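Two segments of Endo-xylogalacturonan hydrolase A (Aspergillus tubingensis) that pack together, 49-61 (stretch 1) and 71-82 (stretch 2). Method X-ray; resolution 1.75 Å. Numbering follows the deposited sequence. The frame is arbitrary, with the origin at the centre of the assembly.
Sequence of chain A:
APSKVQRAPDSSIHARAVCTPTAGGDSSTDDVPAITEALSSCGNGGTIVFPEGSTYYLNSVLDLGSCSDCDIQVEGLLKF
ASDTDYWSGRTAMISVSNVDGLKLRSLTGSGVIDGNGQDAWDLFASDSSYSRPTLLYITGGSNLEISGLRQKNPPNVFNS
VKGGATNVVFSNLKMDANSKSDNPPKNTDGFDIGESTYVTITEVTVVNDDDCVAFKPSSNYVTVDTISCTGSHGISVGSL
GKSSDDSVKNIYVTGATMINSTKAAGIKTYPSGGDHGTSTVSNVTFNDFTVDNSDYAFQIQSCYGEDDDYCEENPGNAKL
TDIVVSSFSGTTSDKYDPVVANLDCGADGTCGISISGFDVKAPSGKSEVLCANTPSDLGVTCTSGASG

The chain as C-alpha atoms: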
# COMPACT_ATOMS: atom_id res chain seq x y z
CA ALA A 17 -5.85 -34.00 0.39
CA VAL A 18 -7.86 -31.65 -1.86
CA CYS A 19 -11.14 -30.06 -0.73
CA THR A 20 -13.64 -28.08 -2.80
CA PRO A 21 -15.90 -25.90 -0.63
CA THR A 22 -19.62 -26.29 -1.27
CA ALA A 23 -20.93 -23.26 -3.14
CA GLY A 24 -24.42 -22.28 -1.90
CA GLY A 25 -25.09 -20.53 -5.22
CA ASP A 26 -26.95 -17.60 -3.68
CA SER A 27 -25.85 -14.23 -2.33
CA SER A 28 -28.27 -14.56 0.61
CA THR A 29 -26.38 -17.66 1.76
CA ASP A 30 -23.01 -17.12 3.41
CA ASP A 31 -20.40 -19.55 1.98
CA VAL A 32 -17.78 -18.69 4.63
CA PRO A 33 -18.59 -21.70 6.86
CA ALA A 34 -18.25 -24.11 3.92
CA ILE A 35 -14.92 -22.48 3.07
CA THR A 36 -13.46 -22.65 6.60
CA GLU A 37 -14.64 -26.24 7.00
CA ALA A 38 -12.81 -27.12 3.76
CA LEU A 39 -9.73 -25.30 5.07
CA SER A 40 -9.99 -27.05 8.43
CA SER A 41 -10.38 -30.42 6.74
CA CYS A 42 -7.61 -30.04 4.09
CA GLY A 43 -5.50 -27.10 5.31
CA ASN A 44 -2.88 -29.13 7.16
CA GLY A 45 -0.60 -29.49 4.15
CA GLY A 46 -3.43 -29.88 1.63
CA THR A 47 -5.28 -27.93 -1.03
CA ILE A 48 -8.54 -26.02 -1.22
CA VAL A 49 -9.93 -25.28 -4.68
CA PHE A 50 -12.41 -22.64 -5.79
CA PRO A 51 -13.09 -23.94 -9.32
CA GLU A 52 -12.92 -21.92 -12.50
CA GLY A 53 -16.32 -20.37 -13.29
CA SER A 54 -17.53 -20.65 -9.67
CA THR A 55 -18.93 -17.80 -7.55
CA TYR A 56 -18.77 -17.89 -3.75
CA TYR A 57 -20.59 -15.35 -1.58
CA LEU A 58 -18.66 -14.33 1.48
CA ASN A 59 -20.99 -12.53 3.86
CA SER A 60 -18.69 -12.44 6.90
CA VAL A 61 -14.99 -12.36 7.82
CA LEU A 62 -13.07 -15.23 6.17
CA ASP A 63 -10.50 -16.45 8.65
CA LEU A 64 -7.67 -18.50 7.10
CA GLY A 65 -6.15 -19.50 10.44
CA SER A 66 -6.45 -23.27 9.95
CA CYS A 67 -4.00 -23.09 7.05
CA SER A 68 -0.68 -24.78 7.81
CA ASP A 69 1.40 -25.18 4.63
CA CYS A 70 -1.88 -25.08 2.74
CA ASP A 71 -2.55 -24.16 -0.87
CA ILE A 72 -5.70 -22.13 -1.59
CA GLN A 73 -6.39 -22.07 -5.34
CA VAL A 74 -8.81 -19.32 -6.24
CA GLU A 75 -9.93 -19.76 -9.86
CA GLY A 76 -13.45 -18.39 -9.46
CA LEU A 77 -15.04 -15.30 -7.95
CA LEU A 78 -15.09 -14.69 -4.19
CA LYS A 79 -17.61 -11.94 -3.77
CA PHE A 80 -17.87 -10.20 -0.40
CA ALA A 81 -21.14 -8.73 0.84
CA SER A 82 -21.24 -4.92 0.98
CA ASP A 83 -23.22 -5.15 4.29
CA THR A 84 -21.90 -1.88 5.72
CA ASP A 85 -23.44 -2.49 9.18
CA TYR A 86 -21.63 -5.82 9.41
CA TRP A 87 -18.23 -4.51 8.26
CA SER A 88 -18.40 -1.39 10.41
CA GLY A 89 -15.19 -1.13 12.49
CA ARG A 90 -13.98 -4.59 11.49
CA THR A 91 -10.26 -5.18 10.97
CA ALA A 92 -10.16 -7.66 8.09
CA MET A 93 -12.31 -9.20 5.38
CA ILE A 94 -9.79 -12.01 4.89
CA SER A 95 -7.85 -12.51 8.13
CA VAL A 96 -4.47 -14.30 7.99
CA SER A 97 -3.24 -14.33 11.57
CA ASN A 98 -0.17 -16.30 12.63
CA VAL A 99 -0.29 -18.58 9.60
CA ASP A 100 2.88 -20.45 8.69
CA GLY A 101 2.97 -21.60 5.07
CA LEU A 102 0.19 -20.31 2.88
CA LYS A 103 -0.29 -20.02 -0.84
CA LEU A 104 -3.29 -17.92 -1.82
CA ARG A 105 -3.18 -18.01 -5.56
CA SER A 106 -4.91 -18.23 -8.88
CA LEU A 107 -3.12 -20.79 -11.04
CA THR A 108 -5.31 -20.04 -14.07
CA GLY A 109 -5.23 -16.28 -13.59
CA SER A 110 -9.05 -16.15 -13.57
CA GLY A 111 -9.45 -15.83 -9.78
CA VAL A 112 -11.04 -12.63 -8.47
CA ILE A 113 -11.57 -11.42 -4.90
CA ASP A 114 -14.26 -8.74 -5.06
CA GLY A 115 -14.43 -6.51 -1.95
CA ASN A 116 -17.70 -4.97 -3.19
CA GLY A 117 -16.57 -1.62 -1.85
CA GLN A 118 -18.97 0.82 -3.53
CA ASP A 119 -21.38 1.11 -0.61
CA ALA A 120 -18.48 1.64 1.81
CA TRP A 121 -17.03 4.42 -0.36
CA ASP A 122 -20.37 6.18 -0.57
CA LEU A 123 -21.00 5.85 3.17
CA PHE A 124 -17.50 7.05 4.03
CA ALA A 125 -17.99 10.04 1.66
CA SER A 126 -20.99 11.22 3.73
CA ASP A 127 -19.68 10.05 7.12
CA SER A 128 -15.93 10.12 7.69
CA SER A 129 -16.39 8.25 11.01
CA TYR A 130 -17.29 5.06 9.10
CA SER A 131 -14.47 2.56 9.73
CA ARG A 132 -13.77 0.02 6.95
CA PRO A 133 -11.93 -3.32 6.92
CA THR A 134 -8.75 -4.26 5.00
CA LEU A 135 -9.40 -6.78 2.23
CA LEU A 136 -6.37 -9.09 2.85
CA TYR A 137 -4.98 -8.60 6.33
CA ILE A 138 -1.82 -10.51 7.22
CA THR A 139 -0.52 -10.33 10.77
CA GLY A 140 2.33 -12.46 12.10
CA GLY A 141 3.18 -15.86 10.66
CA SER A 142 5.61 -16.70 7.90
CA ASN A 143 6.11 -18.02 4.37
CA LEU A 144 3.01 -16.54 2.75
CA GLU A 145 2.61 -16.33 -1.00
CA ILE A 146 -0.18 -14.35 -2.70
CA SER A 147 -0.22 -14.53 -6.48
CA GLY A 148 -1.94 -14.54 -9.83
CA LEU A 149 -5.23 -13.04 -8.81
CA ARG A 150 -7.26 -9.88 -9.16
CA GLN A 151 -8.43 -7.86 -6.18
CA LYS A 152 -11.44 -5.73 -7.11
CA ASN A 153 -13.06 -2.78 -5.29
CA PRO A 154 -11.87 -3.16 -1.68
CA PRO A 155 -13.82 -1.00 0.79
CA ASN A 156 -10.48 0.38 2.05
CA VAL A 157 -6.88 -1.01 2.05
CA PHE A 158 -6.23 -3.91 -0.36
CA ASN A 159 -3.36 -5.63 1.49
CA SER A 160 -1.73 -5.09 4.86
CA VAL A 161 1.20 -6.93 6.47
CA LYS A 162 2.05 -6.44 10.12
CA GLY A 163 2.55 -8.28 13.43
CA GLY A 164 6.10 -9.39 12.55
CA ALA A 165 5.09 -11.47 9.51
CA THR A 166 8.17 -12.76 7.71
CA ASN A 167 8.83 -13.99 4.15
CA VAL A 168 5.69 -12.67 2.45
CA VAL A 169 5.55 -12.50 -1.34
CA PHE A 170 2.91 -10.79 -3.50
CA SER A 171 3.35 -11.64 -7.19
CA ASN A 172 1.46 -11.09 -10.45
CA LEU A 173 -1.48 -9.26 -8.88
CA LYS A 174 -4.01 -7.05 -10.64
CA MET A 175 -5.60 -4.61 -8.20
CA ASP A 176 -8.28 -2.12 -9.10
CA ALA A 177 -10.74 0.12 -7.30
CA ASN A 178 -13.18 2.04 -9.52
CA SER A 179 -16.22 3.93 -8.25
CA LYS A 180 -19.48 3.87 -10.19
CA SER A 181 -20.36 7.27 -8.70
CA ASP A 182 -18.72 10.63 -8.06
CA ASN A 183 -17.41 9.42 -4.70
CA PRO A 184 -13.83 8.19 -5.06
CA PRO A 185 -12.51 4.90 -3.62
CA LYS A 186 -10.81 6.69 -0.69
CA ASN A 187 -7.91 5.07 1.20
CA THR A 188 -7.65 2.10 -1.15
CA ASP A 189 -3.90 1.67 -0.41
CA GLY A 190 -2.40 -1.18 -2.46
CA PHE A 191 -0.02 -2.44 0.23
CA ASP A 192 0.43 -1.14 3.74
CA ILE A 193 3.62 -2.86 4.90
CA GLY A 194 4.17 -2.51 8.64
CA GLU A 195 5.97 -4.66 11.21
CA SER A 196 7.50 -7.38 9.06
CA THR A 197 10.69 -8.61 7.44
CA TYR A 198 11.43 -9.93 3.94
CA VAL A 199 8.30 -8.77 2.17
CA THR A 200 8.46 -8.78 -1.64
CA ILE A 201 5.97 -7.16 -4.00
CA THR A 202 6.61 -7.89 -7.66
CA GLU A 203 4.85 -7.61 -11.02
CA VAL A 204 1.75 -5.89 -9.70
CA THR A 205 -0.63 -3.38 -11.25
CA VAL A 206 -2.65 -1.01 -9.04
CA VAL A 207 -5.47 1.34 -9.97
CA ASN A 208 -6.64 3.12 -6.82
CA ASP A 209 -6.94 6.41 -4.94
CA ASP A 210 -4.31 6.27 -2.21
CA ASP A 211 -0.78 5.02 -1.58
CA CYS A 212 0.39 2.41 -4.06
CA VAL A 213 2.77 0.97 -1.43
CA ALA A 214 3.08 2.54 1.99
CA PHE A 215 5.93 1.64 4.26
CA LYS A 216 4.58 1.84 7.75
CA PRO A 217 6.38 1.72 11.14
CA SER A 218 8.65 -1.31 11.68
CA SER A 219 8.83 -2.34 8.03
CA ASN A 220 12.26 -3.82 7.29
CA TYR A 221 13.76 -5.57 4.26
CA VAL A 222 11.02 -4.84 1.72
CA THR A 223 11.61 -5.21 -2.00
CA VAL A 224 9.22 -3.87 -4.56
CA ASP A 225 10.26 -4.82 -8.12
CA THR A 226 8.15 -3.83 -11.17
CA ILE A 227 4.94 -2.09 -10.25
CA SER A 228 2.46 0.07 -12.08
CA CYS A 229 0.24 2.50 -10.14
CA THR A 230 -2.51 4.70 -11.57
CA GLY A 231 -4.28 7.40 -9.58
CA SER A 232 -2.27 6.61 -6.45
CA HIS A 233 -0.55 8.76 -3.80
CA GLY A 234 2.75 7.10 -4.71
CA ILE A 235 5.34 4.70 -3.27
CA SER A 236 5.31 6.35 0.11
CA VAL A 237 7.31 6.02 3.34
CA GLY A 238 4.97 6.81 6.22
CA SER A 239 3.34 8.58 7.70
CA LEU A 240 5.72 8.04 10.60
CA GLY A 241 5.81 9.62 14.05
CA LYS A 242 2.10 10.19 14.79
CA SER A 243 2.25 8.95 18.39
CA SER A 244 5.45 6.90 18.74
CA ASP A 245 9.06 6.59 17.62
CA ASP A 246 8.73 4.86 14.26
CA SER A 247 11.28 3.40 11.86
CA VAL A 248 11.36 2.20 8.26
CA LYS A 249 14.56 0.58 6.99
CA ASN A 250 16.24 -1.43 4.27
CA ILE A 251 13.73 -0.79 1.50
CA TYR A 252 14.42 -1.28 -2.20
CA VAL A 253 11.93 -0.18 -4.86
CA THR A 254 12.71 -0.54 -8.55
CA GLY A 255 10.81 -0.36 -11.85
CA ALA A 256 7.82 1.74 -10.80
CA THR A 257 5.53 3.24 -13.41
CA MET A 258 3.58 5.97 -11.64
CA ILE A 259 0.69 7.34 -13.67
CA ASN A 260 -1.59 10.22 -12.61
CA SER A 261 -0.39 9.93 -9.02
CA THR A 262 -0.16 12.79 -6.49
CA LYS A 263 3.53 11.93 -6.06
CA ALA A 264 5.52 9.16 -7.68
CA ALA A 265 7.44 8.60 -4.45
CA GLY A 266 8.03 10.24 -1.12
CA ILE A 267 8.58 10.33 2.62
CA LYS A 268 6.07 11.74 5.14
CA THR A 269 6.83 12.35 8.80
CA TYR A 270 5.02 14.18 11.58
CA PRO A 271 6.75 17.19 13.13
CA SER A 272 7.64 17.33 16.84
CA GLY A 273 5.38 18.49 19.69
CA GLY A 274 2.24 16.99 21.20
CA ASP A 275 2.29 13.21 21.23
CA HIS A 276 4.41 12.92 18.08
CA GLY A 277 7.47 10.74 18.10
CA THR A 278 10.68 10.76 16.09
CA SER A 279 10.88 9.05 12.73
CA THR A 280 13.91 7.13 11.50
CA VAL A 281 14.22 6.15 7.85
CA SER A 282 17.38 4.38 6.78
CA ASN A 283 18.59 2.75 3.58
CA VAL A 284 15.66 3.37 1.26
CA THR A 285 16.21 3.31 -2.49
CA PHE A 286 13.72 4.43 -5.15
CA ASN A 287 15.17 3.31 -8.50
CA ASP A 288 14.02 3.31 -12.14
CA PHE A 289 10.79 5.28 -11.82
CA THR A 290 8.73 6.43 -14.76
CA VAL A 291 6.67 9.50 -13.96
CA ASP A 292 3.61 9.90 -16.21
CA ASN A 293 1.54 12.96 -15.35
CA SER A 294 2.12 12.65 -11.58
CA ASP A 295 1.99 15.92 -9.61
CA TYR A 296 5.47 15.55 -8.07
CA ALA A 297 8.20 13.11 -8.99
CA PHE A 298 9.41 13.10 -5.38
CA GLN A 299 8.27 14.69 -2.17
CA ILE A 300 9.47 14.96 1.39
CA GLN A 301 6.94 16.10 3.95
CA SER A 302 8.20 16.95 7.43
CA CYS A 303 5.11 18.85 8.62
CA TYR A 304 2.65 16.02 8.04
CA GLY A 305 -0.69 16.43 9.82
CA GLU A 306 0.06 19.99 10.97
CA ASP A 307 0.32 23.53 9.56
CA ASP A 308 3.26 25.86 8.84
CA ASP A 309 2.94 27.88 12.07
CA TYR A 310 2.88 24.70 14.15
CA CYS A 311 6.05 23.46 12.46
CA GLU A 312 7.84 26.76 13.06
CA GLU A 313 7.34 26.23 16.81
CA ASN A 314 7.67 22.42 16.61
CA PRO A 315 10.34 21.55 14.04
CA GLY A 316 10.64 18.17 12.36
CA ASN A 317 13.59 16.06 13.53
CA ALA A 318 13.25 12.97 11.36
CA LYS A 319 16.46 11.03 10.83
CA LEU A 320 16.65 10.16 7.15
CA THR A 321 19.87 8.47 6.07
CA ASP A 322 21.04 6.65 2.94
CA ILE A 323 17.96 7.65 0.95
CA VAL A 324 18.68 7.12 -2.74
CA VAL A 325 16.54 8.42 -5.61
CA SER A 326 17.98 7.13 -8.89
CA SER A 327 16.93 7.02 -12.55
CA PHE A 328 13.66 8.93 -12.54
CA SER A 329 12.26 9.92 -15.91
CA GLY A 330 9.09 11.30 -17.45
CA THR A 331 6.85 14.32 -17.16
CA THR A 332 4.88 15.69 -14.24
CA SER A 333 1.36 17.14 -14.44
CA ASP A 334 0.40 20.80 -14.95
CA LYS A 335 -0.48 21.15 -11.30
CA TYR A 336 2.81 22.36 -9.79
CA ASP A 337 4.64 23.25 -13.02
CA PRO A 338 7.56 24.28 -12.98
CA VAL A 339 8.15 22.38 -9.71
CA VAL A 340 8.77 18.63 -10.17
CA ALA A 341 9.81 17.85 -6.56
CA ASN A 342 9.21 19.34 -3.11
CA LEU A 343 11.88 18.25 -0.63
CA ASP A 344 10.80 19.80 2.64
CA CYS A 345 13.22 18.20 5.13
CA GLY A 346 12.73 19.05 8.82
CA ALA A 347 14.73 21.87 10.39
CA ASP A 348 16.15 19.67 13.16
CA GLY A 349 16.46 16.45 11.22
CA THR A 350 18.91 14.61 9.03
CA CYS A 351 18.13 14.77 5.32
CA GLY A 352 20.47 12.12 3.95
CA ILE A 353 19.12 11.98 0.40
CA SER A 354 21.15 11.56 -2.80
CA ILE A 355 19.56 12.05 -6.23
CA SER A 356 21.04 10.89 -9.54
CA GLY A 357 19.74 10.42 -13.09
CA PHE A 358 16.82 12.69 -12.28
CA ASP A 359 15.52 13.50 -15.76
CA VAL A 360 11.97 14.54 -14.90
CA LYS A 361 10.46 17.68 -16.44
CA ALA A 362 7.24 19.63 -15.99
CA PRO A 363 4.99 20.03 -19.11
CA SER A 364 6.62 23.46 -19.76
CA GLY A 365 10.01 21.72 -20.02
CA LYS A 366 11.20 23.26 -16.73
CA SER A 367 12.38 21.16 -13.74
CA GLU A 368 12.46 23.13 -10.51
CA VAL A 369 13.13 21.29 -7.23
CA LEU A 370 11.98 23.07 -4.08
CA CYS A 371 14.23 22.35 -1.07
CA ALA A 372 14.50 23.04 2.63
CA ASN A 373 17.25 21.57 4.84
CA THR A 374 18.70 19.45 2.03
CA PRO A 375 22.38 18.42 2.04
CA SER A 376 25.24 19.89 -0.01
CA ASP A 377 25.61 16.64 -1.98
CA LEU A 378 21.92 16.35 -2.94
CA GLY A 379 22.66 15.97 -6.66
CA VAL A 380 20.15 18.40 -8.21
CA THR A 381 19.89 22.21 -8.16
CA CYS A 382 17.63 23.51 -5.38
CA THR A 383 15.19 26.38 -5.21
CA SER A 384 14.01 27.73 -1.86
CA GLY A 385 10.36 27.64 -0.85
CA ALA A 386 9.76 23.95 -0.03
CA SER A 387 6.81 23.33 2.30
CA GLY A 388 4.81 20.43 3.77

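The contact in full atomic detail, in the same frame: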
# COMPACT_ATOMS: atom_id res chain seq x y z
N VAL A 49 -9.74 -25.75 -3.31
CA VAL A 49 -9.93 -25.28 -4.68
C VAL A 49 -11.26 -24.55 -4.83
O VAL A 49 -12.32 -25.07 -4.48
CB VAL A 49 -9.87 -26.46 -5.70
CG1 VAL A 49 -10.25 -25.98 -7.10
CG2 VAL A 49 -8.48 -27.09 -5.70
N PHE A 50 -11.21 -23.32 -5.33
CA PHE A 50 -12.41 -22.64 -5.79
C PHE A 50 -12.38 -22.75 -7.31
O PHE A 50 -11.58 -22.06 -7.95
CB PHE A 50 -12.38 -21.16 -5.39
CG PHE A 50 -12.32 -20.94 -3.91
CD1 PHE A 50 -13.49 -20.88 -3.16
CD2 PHE A 50 -11.11 -20.76 -3.26
CE1 PHE A 50 -13.45 -20.67 -1.79
CE2 PHE A 50 -11.05 -20.55 -1.89
CZ PHE A 50 -12.23 -20.49 -1.16
N PRO A 51 -13.23 -23.63 -7.90
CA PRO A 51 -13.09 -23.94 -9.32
C PRO A 51 -13.31 -22.78 -10.27
O PRO A 51 -14.07 -21.85 -9.99
CB PRO A 51 -14.21 -24.97 -9.56
CG PRO A 51 -14.44 -25.59 -8.22
CD PRO A 51 -14.31 -24.42 -7.28
N GLU A 52 -12.68 -22.87 -11.43
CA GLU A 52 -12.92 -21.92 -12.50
C GLU A 52 -14.43 -21.84 -12.83
O GLU A 52 -15.12 -22.86 -12.89
CB GLU A 52 -12.09 -22.31 -13.74
CG GLU A 52 -12.24 -21.37 -14.93
CD GLU A 52 -13.13 -21.94 -16.04
OE1 GLU A 52 -13.82 -22.96 -15.80
OE2 GLU A 52 -13.12 -21.37 -17.16
N GLY A 53 -14.92 -20.62 -12.98
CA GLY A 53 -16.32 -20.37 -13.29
C GLY A 53 -17.24 -20.38 -12.08
O GLY A 53 -18.44 -20.15 -12.23
N SER A 54 -16.70 -20.66 -10.90
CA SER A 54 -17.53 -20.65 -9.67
C SER A 54 -17.71 -19.24 -9.11
O SER A 54 -16.92 -18.33 -9.42
CB SER A 54 -16.97 -21.61 -8.61
OG SER A 54 -15.71 -21.16 -8.12
N THR A 55 -18.76 -19.04 -8.32
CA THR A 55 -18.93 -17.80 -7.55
C THR A 55 -19.30 -18.18 -6.11
O THR A 55 -20.26 -18.92 -5.88
CB THR A 55 -20.02 -16.86 -8.13
OG1 THR A 55 -19.65 -16.46 -9.46
CG2 THR A 55 -20.15 -15.60 -7.28
N TYR A 56 -18.51 -17.69 -5.17
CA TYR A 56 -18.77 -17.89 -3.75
C TYR A 56 -19.13 -16.55 -3.14
O TYR A 56 -18.55 -15.52 -3.51
CB TYR A 56 -17.55 -18.47 -3.05
CG TYR A 56 -17.27 -19.91 -3.42
CD1 TYR A 56 -16.70 -20.24 -4.65
CD2 TYR A 56 -17.60 -20.94 -2.55
CE1 TYR A 56 -16.45 -21.57 -4.99
CE2 TYR A 56 -17.37 -22.27 -2.87
CZ TYR A 56 -16.79 -22.57 -4.10
OH TYR A 56 -16.55 -23.89 -4.41
N TYR A 57 -20.08 -16.56 -2.20
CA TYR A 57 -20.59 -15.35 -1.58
C TYR A 57 -20.10 -15.36 -0.16
O TYR A 57 -20.41 -16.26 0.60
CB TYR A 57 -22.13 -15.32 -1.63
CG TYR A 57 -22.59 -15.27 -3.05
CD1 TYR A 57 -22.56 -14.06 -3.76
CD2 TYR A 57 -22.99 -16.43 -3.71
CE1 TYR A 57 -22.96 -14.01 -5.09
CE2 TYR A 57 -23.37 -16.39 -5.05
CZ TYR A 57 -23.36 -15.18 -5.72
OH TYR A 57 -23.73 -15.13 -7.05
N LEU A 58 -19.28 -14.36 0.18
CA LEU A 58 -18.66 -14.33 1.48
C LEU A 58 -19.32 -13.21 2.25
O LEU A 58 -19.08 -12.04 1.98
CB LEU A 58 -17.15 -14.10 1.34
CG LEU A 58 -16.30 -15.30 0.87
CD1 LEU A 58 -16.71 -15.86 -0.46
CD2 LEU A 58 -14.84 -14.86 0.80
N ASN A 59 -20.17 -13.55 3.21
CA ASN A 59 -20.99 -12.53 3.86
C ASN A 59 -20.52 -12.22 5.29
O ASN A 59 -21.24 -11.57 6.08
CB ASN A 59 -22.45 -12.96 3.86
CG ASN A 59 -23.02 -13.10 2.47
OD1 ASN A 59 -22.43 -12.61 1.50
ND2 ASN A 59 -24.16 -13.79 2.35
N SER A 60 -19.30 -12.65 5.59
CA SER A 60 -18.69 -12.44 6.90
C SER A 60 -17.19 -12.54 6.76
O SER A 60 -16.68 -12.87 5.67
CB SER A 60 -19.20 -13.50 7.87
OG SER A 60 -18.91 -14.81 7.40
N VAL A 61 -16.46 -12.26 7.84
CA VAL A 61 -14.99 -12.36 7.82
C VAL A 61 -14.57 -13.79 7.46
O VAL A 61 -15.10 -14.74 8.04
CB VAL A 61 -14.40 -12.02 9.19
CG1 VAL A 61 -12.90 -12.30 9.22
CG2 VAL A 61 -14.71 -10.56 9.54
N ASP A 71 -2.50 -24.79 0.44
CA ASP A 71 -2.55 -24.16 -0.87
C ASP A 71 -4.01 -23.86 -1.20
O ASP A 71 -4.83 -24.77 -1.31
CB ASP A 71 -1.91 -25.12 -1.89
CG ASP A 71 -1.90 -24.58 -3.32
OD1 ASP A 71 -2.06 -23.36 -3.56
OD2 ASP A 71 -1.70 -25.42 -4.23
N ILE A 72 -4.34 -22.57 -1.29
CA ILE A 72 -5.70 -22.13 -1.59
C ILE A 72 -5.74 -21.61 -3.03
O ILE A 72 -5.22 -20.53 -3.34
CB ILE A 72 -6.16 -21.02 -0.61
CG1 ILE A 72 -5.98 -21.49 0.83
CG2 ILE A 72 -7.59 -20.62 -0.89
CD1 ILE A 72 -6.24 -20.42 1.89
N GLN A 73 -6.35 -22.40 -3.91
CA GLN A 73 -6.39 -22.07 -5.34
C GLN A 73 -7.70 -21.40 -5.69
O GLN A 73 -8.77 -22.03 -5.72
CB GLN A 73 -6.13 -23.32 -6.19
CG GLN A 73 -4.85 -24.03 -5.77
CD GLN A 73 -4.57 -25.31 -6.54
OE1 GLN A 73 -5.36 -25.72 -7.41
NE2 GLN A 73 -3.45 -25.95 -6.22
N VAL A 74 -7.62 -20.10 -5.93
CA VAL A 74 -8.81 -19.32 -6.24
C VAL A 74 -8.87 -19.16 -7.75
O VAL A 74 -8.08 -18.40 -8.33
CB VAL A 74 -8.75 -17.93 -5.56
CG1 VAL A 74 -10.05 -17.16 -5.79
CG2 VAL A 74 -8.45 -18.08 -4.06
N GLU A 75 -9.77 -19.91 -8.40
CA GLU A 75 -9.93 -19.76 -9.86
C GLU A 75 -11.26 -19.12 -10.23
O GLU A 75 -11.46 -18.69 -11.36
CB GLU A 75 -9.77 -21.12 -10.58
CG GLU A 75 -8.61 -21.95 -10.07
CD GLU A 75 -7.26 -21.26 -10.23
OE1 GLU A 75 -7.16 -20.28 -10.98
OE2 GLU A 75 -6.29 -21.71 -9.59
N GLY A 76 -12.16 -19.01 -9.25
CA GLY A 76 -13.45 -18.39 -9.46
C GLY A 76 -13.53 -17.03 -8.79
O GLY A 76 -12.50 -16.39 -8.50
N LEU A 77 -14.76 -16.60 -8.54
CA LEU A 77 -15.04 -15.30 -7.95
C LEU A 77 -15.40 -15.47 -6.48
O LEU A 77 -16.27 -16.28 -6.16
CB LEU A 77 -16.22 -14.65 -8.69
CG LEU A 77 -16.78 -13.33 -8.11
CD1 LEU A 77 -15.67 -12.27 -8.01
CD2 LEU A 77 -17.95 -12.83 -8.95
N LEU A 78 -14.70 -14.77 -5.60
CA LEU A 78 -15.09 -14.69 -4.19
C LEU A 78 -15.66 -13.31 -4.01
O LEU A 78 -14.92 -12.32 -4.09
CB LEU A 78 -13.88 -14.87 -3.25
CG LEU A 78 -12.99 -16.11 -3.44
CD1 LEU A 78 -11.96 -16.25 -2.33
CD2 LEU A 78 -13.83 -17.36 -3.53
N LYS A 79 -16.97 -13.23 -3.82
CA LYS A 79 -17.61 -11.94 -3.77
C LYS A 79 -18.07 -11.64 -2.35
O LYS A 79 -18.96 -12.32 -1.83
CB LYS A 79 -18.81 -11.89 -4.72
CG LYS A 79 -19.46 -10.51 -4.69
CD LYS A 79 -20.49 -10.34 -5.78
CE LYS A 79 -20.91 -8.88 -5.87
NZ LYS A 79 -22.08 -8.79 -6.78
N PHE A 80 -17.44 -10.64 -1.73
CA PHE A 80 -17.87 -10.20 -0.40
C PHE A 80 -19.17 -9.41 -0.42
O PHE A 80 -19.43 -8.66 -1.36
CB PHE A 80 -16.79 -9.35 0.26
CG PHE A 80 -15.71 -10.16 0.88
CD1 PHE A 80 -15.89 -10.73 2.15
CD2 PHE A 80 -14.51 -10.38 0.20
CE1 PHE A 80 -14.89 -11.49 2.72
CE2 PHE A 80 -13.50 -11.15 0.79
CZ PHE A 80 -13.69 -11.70 2.04
N ALA A 81 -19.97 -9.58 0.63
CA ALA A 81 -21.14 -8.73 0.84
C ALA A 81 -20.72 -7.30 1.12
O ALA A 81 -19.71 -7.08 1.79
CB ALA A 81 -21.96 -9.25 2.01
N SER A 82 -21.49 -6.33 0.63
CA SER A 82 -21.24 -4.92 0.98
C SER A 82 -21.60 -4.63 2.44
O SER A 82 -20.92 -3.84 3.10
CB SER A 82 -22.03 -4.00 0.05
OG SER A 82 -23.42 -4.28 0.18
O HOH W 1 -13.40 -18.33 -13.16
O HOH W 2 -21.74 -11.86 -1.11

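The two stretches pair as parallel strands in two separate ladders, and the register shifts by two residues between them. Val49 and Phe50 pair with Gln73 and Val74; Thr55 to Leu58 pair with Leu77 to Phe80. The extra residues of the first stretch are taken up by a type II turn from Pro51 to Ser54. Gly53 has a positive phi, which favours glycine. The turn is closed by Ser54 N and Ser54 OG, which both donate to Pro51 O, at 3.0 and 2.6 Å.

Gly76 lies against this turn. A CB on it would stand 2.3 Å from Ser54 OG and 2.8 Å from Pro51 O, so there is no room for a side chain. Water 1 bridges the stretches, accepting from Gly53 N (2.8 Å) and donating to Glu75 O (2.7 Å).

Backbone hydrogen bonds carry both ladders. In the first, Phe50 N donates to Gln73 O and Glu75 N to Phe50 O, both at 2.8 Å. In the second, Tyr56 N donates to Leu77 O and Lys79 N to Tyr56 O, both at 2.8 Å; Leu77 N donates to Ser54 O, Leu58 N to Lys79 O and Ala81 N to Leu58 O, all at 2.9 Å.

Phe50, Val74, Tyr56, Leu78, Leu58 and Phe80 share one face of the sheet, and all are buried, as suits their largely apolar side chains; the Tyr56 hydroxyl is hydrogen-bonded elsewhere in the structure. Leu78 CD2 sits over the Phe50 ring, 3.6 Å from Phe50 CD1. Ile72 CG2 meets the edge of that ring, 3.6 Å from Phe50 CE2. Leu58 CD2 covers a face of the Phe80 ring, 3.6 Å from Phe80 CZ.

The other face carries Val49, Gln73, Thr55, Leu77, Tyr57 and Lys79. It is partly exposed, which suits its mixed polar and apolar residues. Beyond the strands, Asn59 OD1 lies 3.4 Å from Ala81 CB. Water 2 donates to Asn59 OD1 (2.8 Å) and Lys79 O (2.9 Å).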